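Local coordinates for putative peptide ABC-transport system periplasmic peptide-binding protein (Campylobacter jejuni, PDB 4OEV) that binds nickel(II) outside the cytoplasm and probably delivers it to an ABC-type importer for nickel uptake, at residues Leu7-Glu12 / Trp487-Trp492; Arg289-Ser294 / Pro387-Phe392; Thr38-Asn43 / Phe129-Ser134; Asn296-Lys301 / Ala447-Pro452. One frame throughout, in Å; residues are numbered along the deposited sequence.

Contact 1. Residues Leu7-Glu12 / Trp487-Trp492; sequences LIIAVE and WNVYEW
The extended backbone of L7-V11 runs past a compact turn near the C terminus, where V489-E491 form a single 3-10 turn. The two main chains stay well apart, their closest CA atoms being those of L7 and W492 at 8.4 Å. No hydrogen bond crosses; terminal methyls of L7, I9 and V489 and the W492 side chain make the contact. Two residues apart on the strand, L7 and I9 point at the turn. L7 CD1 meets the root of the tryptophan, 3.6 Å from W492 CB, whereas I9 CD1 comes to the six-membered ring, 3.5 Å from W492 CZ3. Both side chains lie crosswise to W492 and approach its ring obliquely. V489 CG2, anti to the backbone N, fits beside both methyls, 4.0 Å from L7 CD1 and from I9 CD1. The indole is held by its own turn: V489 CA lies over one face, toward the rim, and W492 NE1 donates to N488 OD1 at 2.9 Å in a fairly straight bond (163°), in the indole plane but above the amide carbonyl plane. N488 ND2 in turn donates to the anti lone pair of E491 OE1 at 2.8 Å. N488 also bonds K474 N and G472 O, and E491 pairs with K474, so the turn that carries W492 is fixed to the preceding loop. Strand 6-11 is an outermost strand of a mixed sheet and runs parallel to strand 191-196; L192 there packs on both L7 and I9, and T189 bonds W492 O.

Contact 2. Residues Arg289-Ser294 / Pro387-Phe392; sequences RSWANS and PLDPDF
L388 makes its link through the backbone: L388 O accepts from a water at 3.0 Å, and the same water lies 2.8 Å from S290 OG, bridging the two loops. The L388 side chain starts off away from the 289-294 loop. D389, with CG anti to its backbone N, opens a type I turn to F392; its OD1 accepts from D391 N at 3.0 Å through the anti lone pair, an Asx turn. D389 OD2 reaches only the edge of the W291 indole, near the ring plane, at 4.1 Å from CZ2; its real partner is R437, with which it forms a salt bridge. P390 has the largest share of the contact. Its CG sits 3.4 Å from W291 CZ2, and CD lies along the same stretch of the ring. P390 CB meets A292 CB at 3.8 Å; A292 CB and P390 CG lie above the same indole face, side by side, toward its rim. W291 takes the crowded first torsion (chi1 51°), which brings the six-membered ring of the indole to P390. S290 OG accepts from A292 N at 2.8 Å, an ST turn inside a second type I turn that ends at N293. Thus each loop is internally braced by a side-chain oxygen where it meets the other. D391 and F392 take their partners outside this pair: D391 forms a salt bridge with R429 and a hydrogen bond with Y126, F392 packs on D131 and A132 of helix 129-132. Helix 434-450 backs the other loop, with L434 and R437 against W291 and Y441 against A292.

Contact 3. Residues Thr38-Asn43 / Phe129-Ser134; sequences TRFDEN and FLDALS
Packing is tightest where the start of strand 38-40 meets the C-terminal end of helix 129-132, the CA atoms of T38 and S134 lying only 4.5 Å apart. T38 grips this end twice. Its OG1, in the crowded position between backbone N and carbonyl carbon (chi1 62°), donates to L130 O at 2.9 Å, in the carbonyl plane. Its N donates to L133 O at 3.2 Å from well above that carbonyl's plane. S134 N bonds D131 O, three residues earlier, so T38 OG1 supplies a donor to L130 O, which has only a weak bond from L133 N within its own segment. D131 O accepts a second bond, 2.6 Å from S134 OG and nearly along the C=O axis. A CA-H...O contact from S134 CA to T38 O, at 3.3 Å, closes this part.

F40, partly exposed, makes the looser part. Only the ring edge touches: CE1 lies 3.5 Å from D131 OD1, the carboxylate almost perpendicular to the ring, and CE2 3.3 Å from S134 OG. The other carboxylate oxygen, D131 OD2, bonds D389 N. R39 points away from the helix, and beyond it an Asx turn at D41, with OD1 accepting from N43 N, begins the link to strand 46-48. The arrangement is a beta hairpin whose first strand supplies a threonine hydroxyl and a backbone N-H to the carbonyls of a helix C terminus.

Contact 4. Residues Asn296-Lys301 / Ala447-Pro452; sequences NFKIYK and ALYENP
An offset (parallel-displaced) stack of two tyrosines joins the irregular 296-301 segment to the C-terminal end of helix 434-450 in this periplasmic-binding-protein fold. The ring planes of Y300 and Y449 are 25° apart and their centroids 4.5 Å, so the rings overlap partly: Y449 CE1 lies over one face of Y300, toward its rim, while Y300 OH lies above the centre of Y449. K298 covers the opposite face of Y449. K298 CB stands 3.6 Å from the ring centroid, almost exactly on the normal, a CH-pi contact, and the extended lysine chain then runs across the ring so that CD comes within 3.5 Å of Y449 CE2. Y449 is thereby sandwiched between lysine and tyrosine, its ring sent out from the helix with CG anti to the backbone N (chi1 167°). At the tip of the same lysine, NZ forms a salt bridge with E450 OE2 at 3.3 Å, a weak hydrogen bond; E450 starts off away from the loop and bends back at chi2, bringing OE2 into the plane of the Y449 ring at its edge. This lysine side is the more exposed one. Y300 is buried, with Y264 of helix 256-265 edge-to-face against it, and beyond the helix end P452 CG approaches Y300 OH at 3.6 Å. The stack also places that hydroxyl over the last turn of the helix, where Y300 OH donates to Y449 O at 2.6 Å, nearly along the C=O axis (175°).

How the contacts relate
Contact 1 pairs the first strand with the C-terminal turn and so encloses nearly the whole chain and all three other contacts. Next along the chain, contact 3 closes the loop from T38 to S134 and is complete before contacts 2 and 4 open. Those two cross: R289-S294 and N296-K301 follow each other, then P387-F392 and A447-P452, so the loop before helix 304-313 is tied first to the loop after strand 379-384 and then to the end of helix 434-450. Contact 3 touches contact 2 at L388-D389 and F392 and meets contact 1 where W487 packs on F40-E42. Contact 4 lies across the chain's centre from contact 1.

Contact 1. Residues Leu7-Glu12 / Trp487-Trp492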
# COMPACT_ATOMS: atom_id res chain seq x y z
N LEU A 7 19.22 15.89 4.35
CA LEU A 7 18.12 15.23 5.05
C LEU A 7 18.36 13.73 5.01
O LEU A 7 18.61 13.18 3.97
CB LEU A 7 16.77 15.52 4.38
CG LEU A 7 16.05 16.81 4.80
CD1 LEU A 7 14.70 16.94 4.11
CD2 LEU A 7 15.95 16.93 6.32
N ILE A 8 18.30 13.04 6.15
CA ILE A 8 18.43 11.59 6.11
C ILE A 8 17.18 11.00 6.69
O ILE A 8 16.87 11.22 7.85
CB ILE A 8 19.65 11.08 6.87
CG1 ILE A 8 20.90 11.84 6.44
CG2 ILE A 8 19.77 9.56 6.72
CD1 ILE A 8 22.16 11.25 6.91
N ILE A 9 16.44 10.27 5.86
CA ILE A 9 15.15 9.72 6.30
C ILE A 9 15.13 8.21 6.21
O ILE A 9 15.44 7.64 5.17
CB ILE A 9 13.98 10.25 5.46
CG1 ILE A 9 13.99 11.78 5.39
CG2 ILE A 9 12.65 9.69 5.94
CD1 ILE A 9 12.86 12.29 4.53
N ALA A 10 14.75 7.57 7.31
CA ALA A 10 14.57 6.13 7.31
C ALA A 10 13.25 5.75 6.66
O ALA A 10 12.20 6.36 6.93
CB ALA A 10 14.60 5.58 8.77
N VAL A 11 13.29 4.70 5.86
CA VAL A 11 12.08 4.15 5.25
C VAL A 11 12.09 2.62 5.37
O VAL A 11 13.11 1.99 5.10
CB VAL A 11 11.95 4.57 3.78
CG1 VAL A 11 10.79 3.82 3.13
CG2 VAL A 11 11.70 6.08 3.72
N GLU A 12 10.96 2.05 5.79
CA GLU A 12 10.91 0.57 6.05
C GLU A 12 11.25 -0.31 4.81
O GLU A 12 12.08 -1.24 4.90
CB GLU A 12 9.56 0.19 6.59
CG GLU A 12 9.42 -1.31 6.95
CD GLU A 12 8.02 -1.67 7.26
OE1 GLU A 12 7.17 -0.75 7.19
OE2 GLU A 12 7.74 -2.86 7.57
N TRP A 487 5.62 12.99 1.29
CA TRP A 487 4.98 13.48 0.05
C TRP A 487 5.41 14.92 -0.24
O TRP A 487 5.44 15.30 -1.41
CB TRP A 487 3.45 13.42 0.12
CG TRP A 487 2.90 14.45 1.07
CD1 TRP A 487 2.80 14.32 2.45
CD2 TRP A 487 2.41 15.76 0.75
NE1 TRP A 487 2.27 15.49 2.99
CE2 TRP A 487 2.03 16.38 1.97
CE3 TRP A 487 2.24 16.47 -0.45
CZ2 TRP A 487 1.49 17.69 2.01
CZ3 TRP A 487 1.71 17.78 -0.40
CH2 TRP A 487 1.34 18.37 0.82
N ASN A 488 5.73 15.72 0.79
CA ASN A 488 6.16 17.11 0.52
C ASN A 488 7.59 17.35 0.97
O ASN A 488 7.97 18.47 1.40
CB ASN A 488 5.20 18.15 1.16
CG ASN A 488 5.49 18.42 2.63
OD1 ASN A 488 5.58 17.49 3.45
ND2 ASN A 488 5.64 19.70 2.96
N VAL A 489 8.40 16.30 0.88
CA VAL A 489 9.77 16.38 1.38
C VAL A 489 10.57 17.53 0.73
O VAL A 489 11.45 18.10 1.37
CB VAL A 489 10.52 15.05 1.16
CG1 VAL A 489 10.67 14.76 -0.32
CG2 VAL A 489 11.88 15.10 1.86
N TYR A 490 10.23 17.92 -0.49
CA TYR A 490 10.94 19.03 -1.12
C TYR A 490 10.68 20.38 -0.44
O TYR A 490 11.26 21.40 -0.85
CB TYR A 490 10.59 19.13 -2.63
CG TYR A 490 9.10 19.17 -2.97
CD1 TYR A 490 8.40 20.37 -3.00
CD2 TYR A 490 8.40 17.99 -3.26
CE1 TYR A 490 7.05 20.42 -3.31
CE2 TYR A 490 7.05 18.02 -3.58
CZ TYR A 490 6.38 19.24 -3.60
OH TYR A 490 5.04 19.28 -3.91
N GLU A 491 9.77 20.43 0.52
CA GLU A 491 9.54 21.66 1.28
C GLU A 491 10.21 21.56 2.65
O GLU A 491 10.19 22.53 3.41
CB GLU A 491 8.04 21.92 1.45
CG GLU A 491 7.28 21.98 0.15
CD GLU A 491 5.82 22.38 0.32
OE1 GLU A 491 5.19 21.92 1.29
OE2 GLU A 491 5.29 23.14 -0.51
N TRP A 492 10.81 20.41 2.97
CA TRP A 492 11.42 20.24 4.30
C TRP A 492 12.78 20.90 4.35
O TRP A 492 13.49 20.91 3.34
CB TRP A 492 11.59 18.76 4.67
CG TRP A 492 10.36 17.91 4.73
CD1 TRP A 492 9.11 18.24 4.31
CD2 TRP A 492 10.26 16.57 5.26
NE1 TRP A 492 8.24 17.19 4.53
CE2 TRP A 492 8.93 16.16 5.12
CE3 TRP A 492 11.18 15.69 5.86
CZ2 TRP A 492 8.48 14.89 5.53
CZ3 TRP A 492 10.74 14.44 6.27
CH2 TRP A 492 9.39 14.05 6.09

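Contact 2. Residues Arg289-Ser294 / Pro387-Phe392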
# COMPACT_ATOMS: atom_id res chain seq x y z
N ARG A 289 -11.90 3.99 5.40
CA ARG A 289 -11.50 5.38 5.29
C ARG A 289 -11.79 5.92 3.89
O ARG A 289 -11.37 7.04 3.55
CB ARG A 289 -10.02 5.56 5.62
CG ARG A 289 -9.72 5.52 7.12
CD ARG A 289 -8.69 6.57 7.48
NE ARG A 289 -8.23 6.38 8.85
CZ ARG A 289 -8.67 7.10 9.88
NH1 ARG A 289 -9.54 8.09 9.68
NH2 ARG A 289 -8.20 6.85 11.11
N SER A 290 -12.61 5.18 3.15
CA SER A 290 -13.02 5.56 1.79
C SER A 290 -14.42 6.15 1.67
O SER A 290 -15.29 5.86 2.51
CB SER A 290 -12.97 4.33 0.90
OG SER A 290 -13.43 4.68 -0.40
N TRP A 291 -14.66 6.96 0.62
CA TRP A 291 -16.02 7.39 0.31
C TRP A 291 -16.88 6.16 -0.03
O TRP A 291 -18.12 6.17 0.13
CB TRP A 291 -16.03 8.40 -0.85
CG TRP A 291 -15.28 7.97 -2.07
CD1 TRP A 291 -14.02 8.33 -2.42
CD2 TRP A 291 -15.75 7.10 -3.13
NE1 TRP A 291 -13.66 7.74 -3.60
CE2 TRP A 291 -14.71 6.99 -4.07
CE3 TRP A 291 -16.95 6.42 -3.37
CZ2 TRP A 291 -14.84 6.23 -5.22
CZ3 TRP A 291 -17.05 5.63 -4.51
CH2 TRP A 291 -16.01 5.55 -5.41
N ALA A 292 -16.21 5.11 -0.47
CA ALA A 292 -16.84 3.85 -0.86
C ALA A 292 -17.39 3.04 0.33
O ALA A 292 -18.06 2.04 0.14
CB ALA A 292 -15.83 2.99 -1.61
N ASN A 293 -17.08 3.46 1.56
CA ASN A 293 -17.52 2.72 2.75
C ASN A 293 -19.05 2.71 2.81
O ASN A 293 -19.71 3.76 2.77
CB ASN A 293 -16.87 3.33 4.02
CG ASN A 293 -17.21 2.56 5.31
OD1 ASN A 293 -17.93 1.58 5.29
ND2 ASN A 293 -16.64 3.01 6.44
N SER A 294 -19.62 1.51 2.95
CA SER A 294 -21.08 1.40 3.01
C SER A 294 -21.64 1.84 4.37
O SER A 294 -22.84 2.16 4.51
CB SER A 294 -21.47 -0.04 2.71
OG SER A 294 -20.81 -0.92 3.61
N PRO A 387 -5.14 5.71 0.48
CA PRO A 387 -6.07 6.81 0.63
C PRO A 387 -6.62 7.23 -0.74
O PRO A 387 -7.49 8.09 -0.83
CB PRO A 387 -5.21 7.91 1.24
CG PRO A 387 -3.86 7.66 0.68
CD PRO A 387 -3.74 6.16 0.46
N LEU A 388 -6.07 6.69 -1.80
CA LEU A 388 -6.57 7.04 -3.15
C LEU A 388 -7.84 6.24 -3.52
O LEU A 388 -8.48 5.65 -2.64
CB LEU A 388 -5.46 6.83 -4.17
CG LEU A 388 -4.23 7.66 -3.83
CD1 LEU A 388 -3.27 7.57 -4.96
CD2 LEU A 388 -4.56 9.11 -3.49
N ASP A 389 -8.16 6.18 -4.81
CA ASP A 389 -9.37 5.50 -5.26
C ASP A 389 -9.53 4.08 -4.68
O ASP A 389 -8.55 3.30 -4.57
CB ASP A 389 -9.40 5.44 -6.81
CG ASP A 389 -10.75 5.02 -7.34
OD1 ASP A 389 -11.03 3.79 -7.36
OD2 ASP A 389 -11.56 5.93 -7.65
N PRO A 390 -10.75 3.74 -4.25
CA PRO A 390 -10.96 2.43 -3.60
C PRO A 390 -10.56 1.22 -4.43
O PRO A 390 -10.41 0.13 -3.86
CB PRO A 390 -12.47 2.40 -3.36
CG PRO A 390 -13.05 3.48 -4.27
CD PRO A 390 -11.98 4.56 -4.24
N ASP A 391 -10.40 1.37 -5.75
CA ASP A 391 -9.95 0.29 -6.60
C ASP A 391 -8.54 -0.17 -6.28
O ASP A 391 -8.23 -1.36 -6.41
CB ASP A 391 -10.01 0.73 -8.10
CG ASP A 391 -9.65 -0.41 -9.10
OD1 ASP A 391 -10.28 -1.49 -9.06
OD2 ASP A 391 -8.74 -0.24 -9.94
N PHE A 392 -7.65 0.75 -5.87
CA PHE A 392 -6.20 0.45 -5.92
C PHE A 392 -5.68 -0.64 -4.96
O PHE A 392 -4.77 -1.44 -5.32
CB PHE A 392 -5.41 1.75 -5.68
CG PHE A 392 -5.49 2.71 -6.84
CD1 PHE A 392 -5.78 2.25 -8.09
CD2 PHE A 392 -5.34 4.08 -6.64
CE1 PHE A 392 -5.88 3.15 -9.19
CE2 PHE A 392 -5.44 4.97 -7.72
CZ PHE A 392 -5.72 4.50 -8.99
O HOH W 1 -10.95 5.82 -1.03

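Contact 3. Residues Thr38-Asn43 / Phe129-Ser134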
# COMPACT_ATOMS: atom_id res chain seq x y z
N THR A 38 -0.83 13.99 -12.54
CA THR A 38 -1.58 14.54 -11.44
C THR A 38 -0.84 14.33 -10.12
O THR A 38 0.13 13.56 -10.05
CB THR A 38 -2.99 13.92 -11.35
OG1 THR A 38 -2.88 12.52 -11.10
CG2 THR A 38 -3.78 14.10 -12.65
N ARG A 39 -1.31 15.01 -9.08
CA ARG A 39 -0.70 14.88 -7.74
C ARG A 39 -1.79 15.14 -6.70
O ARG A 39 -2.91 15.49 -7.07
CB ARG A 39 0.47 15.85 -7.59
CG ARG A 39 0.00 17.31 -7.51
CD ARG A 39 1.14 18.28 -7.48
NE ARG A 39 0.62 19.61 -7.78
CZ ARG A 39 0.14 20.47 -6.87
NH1 ARG A 39 -0.33 21.65 -7.28
NH2 ARG A 39 0.15 20.17 -5.56
N PHE A 40 -1.48 14.96 -5.41
CA PHE A 40 -2.45 15.22 -4.35
C PHE A 40 -1.86 16.17 -3.31
O PHE A 40 -0.68 16.04 -2.98
CB PHE A 40 -2.87 13.91 -3.67
CG PHE A 40 -3.26 12.85 -4.65
CD1 PHE A 40 -4.54 12.83 -5.17
CD2 PHE A 40 -2.33 11.90 -5.07
CE1 PHE A 40 -4.92 11.87 -6.13
CE2 PHE A 40 -2.70 10.94 -6.02
CZ PHE A 40 -3.99 10.93 -6.55
N ASP A 41 -2.69 17.07 -2.76
CA ASP A 41 -2.21 18.04 -1.77
C ASP A 41 -2.46 17.53 -0.35
O ASP A 41 -2.76 16.34 -0.18
CB ASP A 41 -2.83 19.43 -1.99
CG ASP A 41 -4.35 19.48 -1.79
OD1 ASP A 41 -4.94 18.52 -1.24
OD2 ASP A 41 -4.98 20.49 -2.21
N GLU A 42 -2.32 18.40 0.66
CA GLU A 42 -2.40 17.93 2.05
C GLU A 42 -3.78 17.41 2.40
O GLU A 42 -3.96 16.70 3.39
CB GLU A 42 -2.02 19.03 3.02
CG GLU A 42 -2.79 20.29 2.78
CD GLU A 42 -1.95 21.33 2.10
OE1 GLU A 42 -1.44 21.02 1.01
OE2 GLU A 42 -1.80 22.45 2.63
N ASN A 43 -4.77 17.83 1.61
CA ASN A 43 -6.14 17.39 1.78
C ASN A 43 -6.50 16.16 0.92
O ASN A 43 -7.67 15.81 0.85
CB ASN A 43 -7.08 18.53 1.44
CG ASN A 43 -6.83 19.74 2.27
OD1 ASN A 43 -6.70 20.85 1.76
ND2 ASN A 43 -6.73 19.53 3.58
N PHE A 129 -8.98 6.60 -13.21
CA PHE A 129 -7.87 6.88 -14.11
C PHE A 129 -7.02 8.11 -13.71
O PHE A 129 -5.81 8.10 -13.89
CB PHE A 129 -8.41 7.12 -15.56
CG PHE A 129 -7.36 7.09 -16.62
CD1 PHE A 129 -6.32 6.17 -16.56
CD2 PHE A 129 -7.45 7.95 -17.76
CE1 PHE A 129 -5.34 6.13 -17.54
CE2 PHE A 129 -6.49 7.91 -18.75
CZ PHE A 129 -5.43 7.01 -18.67
N LEU A 130 -7.67 9.19 -13.27
CA LEU A 130 -6.94 10.40 -12.91
C LEU A 130 -6.06 10.12 -11.69
O LEU A 130 -4.92 10.59 -11.64
CB LEU A 130 -7.89 11.55 -12.63
CG LEU A 130 -8.50 12.12 -13.92
CD1 LEU A 130 -9.59 13.12 -13.58
CD2 LEU A 130 -7.41 12.76 -14.77
N ASP A 131 -6.58 9.35 -10.73
CA ASP A 131 -5.75 8.96 -9.59
C ASP A 131 -4.60 8.13 -10.11
O ASP A 131 -3.47 8.30 -9.66
CB ASP A 131 -6.53 8.13 -8.53
CG ASP A 131 -7.31 9.01 -7.58
OD1 ASP A 131 -7.45 10.23 -7.89
OD2 ASP A 131 -7.70 8.50 -6.50
N ALA A 132 -4.89 7.26 -11.07
CA ALA A 132 -3.88 6.35 -11.64
C ALA A 132 -2.77 7.11 -12.34
O ALA A 132 -1.62 6.66 -12.38
CB ALA A 132 -4.53 5.36 -12.60
N LEU A 133 -3.14 8.25 -12.93
CA LEU A 133 -2.18 9.08 -13.66
C LEU A 133 -1.30 9.92 -12.72
O LEU A 133 -0.56 10.82 -13.19
CB LEU A 133 -2.93 9.97 -14.67
CG LEU A 133 -3.53 9.24 -15.87
CD1 LEU A 133 -4.52 10.07 -16.64
CD2 LEU A 133 -2.41 8.79 -16.77
N SER A 134 -1.35 9.64 -11.41
CA SER A 134 -0.43 10.33 -10.51
C SER A 134 0.88 9.54 -10.52
O SER A 134 1.86 9.98 -9.95
CB SER A 134 -1.01 10.47 -9.09
OG SER A 134 -1.32 9.19 -8.51

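Contact 4. Residues Asn296-Lys301 / Ala447-Pro452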
# COMPACT_ATOMS: atom_id res chain seq x y z
N ASN A 296 -23.02 0.82 6.67
CA ASN A 296 -23.97 -0.08 7.30
C ASN A 296 -23.77 -1.49 6.82
O ASN A 296 -24.38 -1.93 5.84
CB ASN A 296 -25.40 0.34 7.06
CG ASN A 296 -26.29 -0.05 8.21
OD1 ASN A 296 -26.63 -1.23 8.38
ND2 ASN A 296 -26.68 0.94 9.02
N PHE A 297 -22.90 -2.20 7.52
CA PHE A 297 -22.50 -3.53 7.14
C PHE A 297 -22.53 -4.45 8.35
O PHE A 297 -22.56 -3.97 9.49
CB PHE A 297 -21.09 -3.52 6.50
CG PHE A 297 -20.08 -2.71 7.29
CD1 PHE A 297 -19.38 -3.30 8.35
CD2 PHE A 297 -19.86 -1.37 7.00
CE1 PHE A 297 -18.46 -2.55 9.09
CE2 PHE A 297 -18.94 -0.61 7.73
CZ PHE A 297 -18.24 -1.20 8.78
N LYS A 298 -22.54 -5.76 8.07
CA LYS A 298 -22.51 -6.80 9.08
C LYS A 298 -21.09 -6.98 9.62
O LYS A 298 -20.13 -6.67 8.94
CB LYS A 298 -23.00 -8.12 8.48
CG LYS A 298 -24.53 -8.26 8.37
CD LYS A 298 -24.84 -9.60 7.69
CE LYS A 298 -26.31 -9.88 7.47
NZ LYS A 298 -26.40 -11.15 6.64
N ILE A 299 -20.96 -7.42 10.87
CA ILE A 299 -19.64 -7.73 11.41
C ILE A 299 -19.65 -9.00 12.25
O ILE A 299 -20.70 -9.46 12.73
CB ILE A 299 -19.04 -6.59 12.30
CG1 ILE A 299 -19.74 -6.53 13.66
CG2 ILE A 299 -19.02 -5.26 11.56
CD1 ILE A 299 -19.08 -5.60 14.65
N TYR A 300 -18.44 -9.52 12.46
CA TYR A 300 -18.23 -10.62 13.37
C TYR A 300 -17.95 -10.04 14.76
O TYR A 300 -16.80 -9.69 15.05
CB TYR A 300 -17.06 -11.52 12.90
CG TYR A 300 -17.40 -12.22 11.59
CD1 TYR A 300 -18.19 -13.38 11.60
CD2 TYR A 300 -16.97 -11.72 10.36
CE1 TYR A 300 -18.53 -14.03 10.43
CE2 TYR A 300 -17.30 -12.38 9.16
CZ TYR A 300 -18.09 -13.53 9.21
OH TYR A 300 -18.45 -14.23 8.05
N LYS A 301 -18.98 -9.90 15.60
CA LYS A 301 -18.75 -9.49 17.00
C LYS A 301 -17.90 -10.53 17.72
O LYS A 301 -17.94 -11.71 17.39
CB LYS A 301 -20.04 -9.33 17.76
CG LYS A 301 -20.85 -8.12 17.42
CD LYS A 301 -21.89 -7.84 18.53
CE LYS A 301 -22.64 -9.11 18.96
NZ LYS A 301 -23.72 -8.83 19.97
N ALA A 447 -20.16 -9.01 0.39
CA ALA A 447 -19.62 -10.32 -0.06
C ALA A 447 -18.43 -10.75 0.77
O ALA A 447 -18.25 -11.95 1.02
CB ALA A 447 -19.19 -10.27 -1.53
N LEU A 448 -17.57 -9.79 1.13
CA LEU A 448 -16.44 -10.06 2.01
C LEU A 448 -16.90 -10.58 3.35
O LEU A 448 -16.27 -11.47 3.89
CB LEU A 448 -15.57 -8.82 2.26
CG LEU A 448 -14.55 -8.40 1.19
CD1 LEU A 448 -13.66 -7.27 1.77
CD2 LEU A 448 -13.71 -9.52 0.64
N TYR A 449 -17.97 -10.03 3.90
CA TYR A 449 -18.49 -10.49 5.18
C TYR A 449 -18.96 -11.94 5.05
O TYR A 449 -18.76 -12.74 5.98
CB TYR A 449 -19.65 -9.60 5.71
CG TYR A 449 -20.36 -10.30 6.88
CD1 TYR A 449 -19.85 -10.23 8.18
CD2 TYR A 449 -21.50 -11.09 6.67
CE1 TYR A 449 -20.44 -10.91 9.22
CE2 TYR A 449 -22.10 -11.76 7.72
CZ TYR A 449 -21.57 -11.67 8.99
OH TYR A 449 -22.17 -12.34 10.04
N GLU A 450 -19.64 -12.27 3.96
CA GLU A 450 -20.24 -13.60 3.79
C GLU A 450 -19.19 -14.68 3.56
O GLU A 450 -19.39 -15.87 3.85
CB GLU A 450 -21.27 -13.63 2.63
CG GLU A 450 -22.50 -12.70 2.81
CD GLU A 450 -23.37 -13.01 4.04
OE1 GLU A 450 -23.33 -14.15 4.56
OE2 GLU A 450 -24.11 -12.10 4.48
N ASN A 451 -18.07 -14.27 2.98
CA ASN A 451 -17.01 -15.19 2.68
C ASN A 451 -15.68 -14.50 2.97
O ASN A 451 -14.98 -14.04 2.06
CB ASN A 451 -17.11 -15.65 1.22
CG ASN A 451 -16.07 -16.69 0.88
OD1 ASN A 451 -15.49 -17.35 1.76
ND2 ASN A 451 -15.84 -16.87 -0.39
N PRO A 452 -15.33 -14.43 4.26
CA PRO A 452 -14.21 -13.60 4.72
C PRO A 452 -12.84 -14.17 4.30
O PRO A 452 -12.50 -15.31 4.58
CB PRO A 452 -14.38 -13.58 6.25
CG PRO A 452 -15.19 -14.87 6.56
CD PRO A 452 -16.08 -15.07 5.36